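Local coordinates for oxidoreductase protein (PDB 5UI9) that binds NAD+ and (2S)-2,3-dihydroxy-2-methylpropanoic acid and is probably an NAD-dependent oxidoreductase of the GFO/IDH/MocA family, at residues S142-E147 / L263-P268; G192-L197 / V339-M344. All blocks are in the same frame, centred on the assembly; numbering follows the deposited sequence.

Interaction 1 of 2, residues S142-E147 / L263-P268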
loop_
_atom_site.group_PDB
_atom_site.type_symbol
_atom_site.label_atom_id
_atom_site.label_comp_id
_atom_site.label_asym_id
_atom_site.label_seq_id
_atom_site.Cartn_x
_atom_site.Cartn_y
_atom_site.Cartn_z
ATOM N N SER A 142 -16.667 -12.269 12.265
ATOM C CA SER A 142 -18.144 -12.205 12.300
ATOM C C SER A 142 -18.831 -12.416 10.938
ATOM O O SER A 142 -20.020 -12.730 10.901
ATOM C CB SER A 142 -18.634 -10.872 12.899
ATOM O OG SER A 142 -18.599 -9.819 11.947
ATOM N N GLY A 143 -18.096 -12.224 9.840
ATOM C CA GLY A 143 -18.645 -12.342 8.489
ATOM C C GLY A 143 -19.186 -11.034 7.932
ATOM O O GLY A 143 -19.703 -11.016 6.818
ATOM N N ALA A 144 -19.042 -9.938 8.684
ATOM C CA ALA A 144 -19.604 -8.629 8.323
ATOM C C ALA A 144 -19.261 -8.131 6.909
ATOM O O ALA A 144 -20.098 -7.499 6.258
ATOM C CB ALA A 144 -19.183 -7.585 9.350
ATOM N N ILE A 145 -18.043 -8.409 6.445
ATOM C CA ILE A 145 -17.582 -7.938 5.129
ATOM C C ILE A 145 -17.347 -9.061 4.110
ATOM O O ILE A 145 -16.756 -8.820 3.052
ATOM C CB ILE A 145 -16.321 -7.051 5.250
ATOM C CG1 ILE A 145 -15.088 -7.838 5.718
ATOM C CG2 ILE A 145 -16.595 -5.882 6.185
ATOM C CD1 ILE A 145 -13.793 -7.150 5.320
ATOM N N GLY A 146 -17.839 -10.264 4.413
ATOM C CA GLY A 146 -17.628 -11.427 3.557
ATOM C C GLY A 146 -16.213 -11.955 3.653
ATOM O O GLY A 146 -15.544 -11.762 4.669
ATOM N N GLU A 147 -15.764 -12.631 2.596
ATOM C CA GLU A 147 -14.420 -13.203 2.545
ATOM C C GLU A 147 -13.418 -12.103 2.194
ATOM O O GLU A 147 -13.586 -11.440 1.172
ATOM C CB GLU A 147 -14.325 -14.315 1.491
ATOM C CG GLU A 147 -15.234 -15.524 1.726
ATOM C CD GLU A 147 -14.808 -16.423 2.892
ATOM O OE1 GLU A 147 -13.737 -16.208 3.508
ATOM O OE2 GLU A 147 -15.566 -17.376 3.195
ATOM N N LEU A 263 -12.644 3.114 13.626
ATOM C CA LEU A 263 -12.903 1.858 12.923
ATOM C C LEU A 263 -14.181 1.975 12.093
ATOM O O LEU A 263 -15.286 1.990 12.643
ATOM C CB LEU A 263 -13.013 0.715 13.942
ATOM C CG LEU A 263 -13.309 -0.702 13.453
ATOM C CD1 LEU A 263 -12.304 -1.147 12.405
ATOM C CD2 LEU A 263 -13.301 -1.653 14.641
ATOM N N GLU A 264 -14.012 2.078 10.774
ATOM C CA GLU A 264 -15.125 2.125 9.820
ATOM C C GLU A 264 -15.367 0.748 9.246
ATOM O O GLU A 264 -14.475 0.172 8.627
ATOM C CB GLU A 264 -14.821 3.064 8.657
ATOM C CG GLU A 264 -15.446 4.433 8.777
ATOM C CD GLU A 264 -15.167 5.297 7.561
ATOM O OE1 GLU A 264 -15.241 4.790 6.416
ATOM O OE2 GLU A 264 -14.870 6.492 7.761
ATOM N N VAL A 265 -16.577 0.237 9.434
ATOM C CA VAL A 265 -16.982 -1.044 8.871
ATOM C C VAL A 265 -18.214 -0.786 8.026
ATOM O O VAL A 265 -19.207 -0.271 8.541
ATOM C CB VAL A 265 -17.332 -2.063 9.971
ATOM C CG1 VAL A 265 -17.846 -3.366 9.355
ATOM C CG2 VAL A 265 -16.133 -2.307 10.877
ATOM N N THR A 266 -18.151 -1.117 6.737
ATOM C CA THR A 266 -19.331 -1.034 5.873
ATOM C C THR A 266 -19.624 -2.421 5.319
ATOM O O THR A 266 -18.718 -3.116 4.862
ATOM C CB THR A 266 -19.196 0.008 4.729
ATOM O OG1 THR A 266 -18.412 -0.527 3.661
ATOM C CG2 THR A 266 -18.576 1.311 5.226
ATOM N N GLY A 267 -20.891 -2.814 5.396
ATOM C CA GLY A 267 -21.353 -4.121 4.951
ATOM C C GLY A 267 -22.695 -3.998 4.252
ATOM O O GLY A 267 -23.129 -2.886 3.941
ATOM N N PRO A 268 -23.365 -5.137 3.999
ATOM C CA PRO A 268 -24.665 -5.119 3.307
ATOM C C PRO A 268 -25.747 -4.239 3.972
ATOM O O PRO A 268 -26.553 -3.634 3.263
ATOM C CB PRO A 268 -25.080 -6.597 3.308
ATOM C CG PRO A 268 -23.796 -7.349 3.404
ATOM C CD PRO A 268 -22.915 -6.514 4.283
#
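The carbonyl oxygen of Ala144 lies against the turn where strand 262-266 ends, at Gly267 and Pro268; the backbones come nearest at Ile145 and Gly267, with CA atoms 5.4 Å apart. Segment 142-147 reaches this place by a tight turn. Gly143 ends helix 131-141 with positive phi in a Schellman motif, and a type I turn from Gly143 to Gly146 follows, closed by Gly146 N to Gly143 O at 3.1 Å. Ser142 OG accepts a bond from Ala144 N, an ST turn beside the helix end. Such a helix-turn-strand connection is how the GFO/IDH/MocA C-terminal domain here passes from helix 131-141 into strand 148-156 of its large mixed sheet, and strand 262-266 lies three places further along that sheet. Across the contact the meeting is by van der Waals touch. Ala144 O lies 3.6 Å from Pro268 CD, the ring carbon bonded to the proline nitrogen. Ile145 meets the strand through CG2, 3.7 Å from Thr266 O and 4.2 Å from Val265 CG1, because chi1 of 68° puts CG1 between backbone N and carbonyl carbon, leading away. The same valine methyl is approached by Ala144 CB at 4.4 Å, and Val265 also packs on Val139 of helix 131-141.

Interaction 2 of 2, residues G192-L197 / V339-M344; sequences GDVATL and VDIGAM
Ala195 O receives Ile341 N at 2.8 Å in a nearly straight bond, N-H...O 164°, with the donor tilted 26° from the carbonyl plane. Two further bonds join the two segments at Leu197 and Val339, an antiparallel hydrogen-bonded pair: Val339 N gives to Leu197 O at 2.9 Å, while the return bond from Leu197 N to Val339 O is more bent. Val339 O is also met by Thr196 CA at 3.3 Å, a CA-H...O contact. Between these bonds Thr196 and Asp340 form the non-hydrogen-bonded pair, and Thr196 OG1 turns to Asp219 of the next strand. By this short ladder strand 339-340, close to the C-terminus, becomes an outermost strand of the mixed sheet of the GFO/IDH/MocA C-terminal domain, beside strand 194-202, where Ala195 and Thr196 form a classic beta bulge opposite Asp219. Where the strand ends, the side chain of Ile341 points toward segment 192-197. Its CB stands 3.4 Å from Val194 O; CG1, anti to the carbonyl carbon (chi1 -58°), comes 4.0 Å from Val194 CG1, the two side chains crossing obliquely, and CD1 goes on to Leu197 CB. Leu325 of helix 316-335 packs on both Val194 and Ile341. Beyond the strand Asp340 OD1 accepts Ala343 N from above its carboxylate plane, an Asx motif over the turn that follows.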
loop_
_atom_site.group_PDB
_atom_site.type_symbol
_atom_site.label_atom_id
_atom_site.label_comp_id
_atom_site.label_asym_id
_atom_site.label_seq_id
_atom_site.Cartn_x
_atom_site.Cartn_y
_atom_site.Cartn_z
ATOM N N GLY A 192 -4.363 -14.787 7.632
ATOM C CA GLY A 192 -3.779 -16.129 7.594
ATOM C C GLY A 192 -2.359 -16.203 7.052
ATOM O O GLY A 192 -1.790 -15.206 6.569
ATOM N N ASP A 193 -1.809 -17.416 7.105
ATOM C CA ASP A 193 -0.408 -17.680 6.757
ATOM C C ASP A 193 -0.118 -17.353 5.292
ATOM O O ASP A 193 -1.025 -17.355 4.447
ATOM C CB ASP A 193 -0.024 -19.142 7.052
ATOM C CG ASP A 193 -0.169 -19.517 8.532
ATOM O OD1 ASP A 193 -0.066 -18.629 9.407
ATOM O OD2 ASP A 193 -0.383 -20.715 8.815
ATOM N N VAL A 194 1.160 -17.097 5.019
ATOM C CA VAL A 194 1.626 -16.526 3.761
ATOM C C VAL A 194 2.344 -17.593 2.941
ATOM O O VAL A 194 3.120 -18.381 3.488
ATOM C CB VAL A 194 2.586 -15.339 4.044
ATOM C CG1 VAL A 194 3.240 -14.813 2.767
ATOM C CG2 VAL A 194 1.846 -14.222 4.775
ATOM N N ALA A 195 2.073 -17.607 1.635
ATOM C CA ALA A 195 2.700 -18.545 0.696
ATOM C C ALA A 195 3.989 -17.971 0.132
ATOM O O ALA A 195 5.037 -18.622 0.177
ATOM C CB ALA A 195 1.743 -18.878 -0.443
ATOM N N THR A 196 3.898 -16.758 -0.413
ATOM C CA THR A 196 5.043 -16.079 -1.032
ATOM C C THR A 196 5.091 -14.611 -0.621
ATOM O O THR A 196 4.084 -14.030 -0.208
ATOM C CB THR A 196 5.033 -16.191 -2.575
ATOM O OG1 THR A 196 3.786 -15.715 -3.084
ATOM C CG2 THR A 196 5.221 -17.630 -3.028
ATOM N N LEU A 197 6.280 -14.032 -0.752
ATOM C CA LEU A 197 6.593 -12.719 -0.200
ATOM C C LEU A 197 7.654 -12.010 -1.049
ATOM O O LEU A 197 8.598 -12.645 -1.518
ATOM C CB LEU A 197 7.092 -12.920 1.234
ATOM C CG LEU A 197 7.490 -11.719 2.088
ATOM C CD1 LEU A 197 7.222 -11.976 3.565
ATOM C CD2 LEU A 197 8.948 -11.324 1.880
ATOM N N VAL A 339 10.139 -14.867 -2.540
ATOM C CA VAL A 339 10.587 -15.972 -1.687
ATOM C C VAL A 339 9.400 -16.859 -1.315
ATOM O O VAL A 339 8.357 -16.359 -0.903
ATOM C CB VAL A 339 11.285 -15.451 -0.407
ATOM C CG1 VAL A 339 11.662 -16.599 0.524
ATOM C CG2 VAL A 339 12.523 -14.646 -0.772
ATOM N N ASP A 340 9.590 -18.172 -1.454
ATOM C CA ASP A 340 8.606 -19.174 -1.044
ATOM C C ASP A 340 8.728 -19.400 0.464
ATOM O O ASP A 340 9.775 -19.836 0.950
ATOM C CB ASP A 340 8.856 -20.487 -1.804
ATOM C CG ASP A 340 7.776 -21.544 -1.562
ATOM O OD1 ASP A 340 7.201 -21.619 -0.453
ATOM O OD2 ASP A 340 7.522 -22.333 -2.495
ATOM N N ILE A 341 7.644 -19.136 1.191
ATOM C CA ILE A 341 7.634 -19.277 2.649
ATOM C C ILE A 341 7.556 -20.749 3.059
ATOM O O ILE A 341 8.251 -21.167 3.991
ATOM C CB ILE A 341 6.478 -18.474 3.292
ATOM C CG1 ILE A 341 6.582 -16.981 2.923
ATOM C CG2 ILE A 341 6.461 -18.657 4.808
ATOM C CD1 ILE A 341 7.916 -16.332 3.248
ATOM N N GLY A 342 6.719 -21.522 2.364
ATOM C CA GLY A 342 6.584 -22.962 2.603
ATOM C C GLY A 342 7.901 -23.721 2.578
ATOM O O GLY A 342 8.130 -24.598 3.413
ATOM N N ALA A 343 8.774 -23.362 1.637
ATOM C CA ALA A 343 10.096 -23.989 1.494
ATOM C C ALA A 343 11.034 -23.751 2.684
ATOM O O ALA A 343 11.946 -24.538 2.909
ATOM C CB ALA A 343 10.766 -23.522 0.205
ATOM N N MET A 344 10.811 -22.674 3.434
ATOM C CA MET A 344 11.631 -22.346 4.606
ATOM C C MET A 344 11.242 -23.127 5.857
ATOM O O MET A 344 12.084 -23.332 6.722
ATOM C CB MET A 344 11.537 -20.853 4.932
ATOM C CG MET A 344 11.956 -19.923 3.808
ATOM S SD MET A 344 11.576 -18.209 4.210
ATOM C CE MET A 344 12.966 -17.796 5.264
#

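Both contacts belong to the same mixed sheet, yet they lie toward different ends of it, with centres 27 Å apart and nearest atoms about 10 Å apart. Each joins buried and exposed residues, and their segments alternate along the chain. Interaction 1 sets a helix-to-strand turn against the end of a strand, so its chemistry is aliphatic contact and carbonyl-to-carbon touch; the backbone bonds of Ile145 and Glu147 go instead to Gln252 and Thr251. Interaction 2 extends the sheet itself, and backbone bonds carry it, with a hydrophobic side facing helix 316-335. Thr266 of interaction 1 also packs on Lys235 of the second subunit, whereas interaction 2 lies within one subunit.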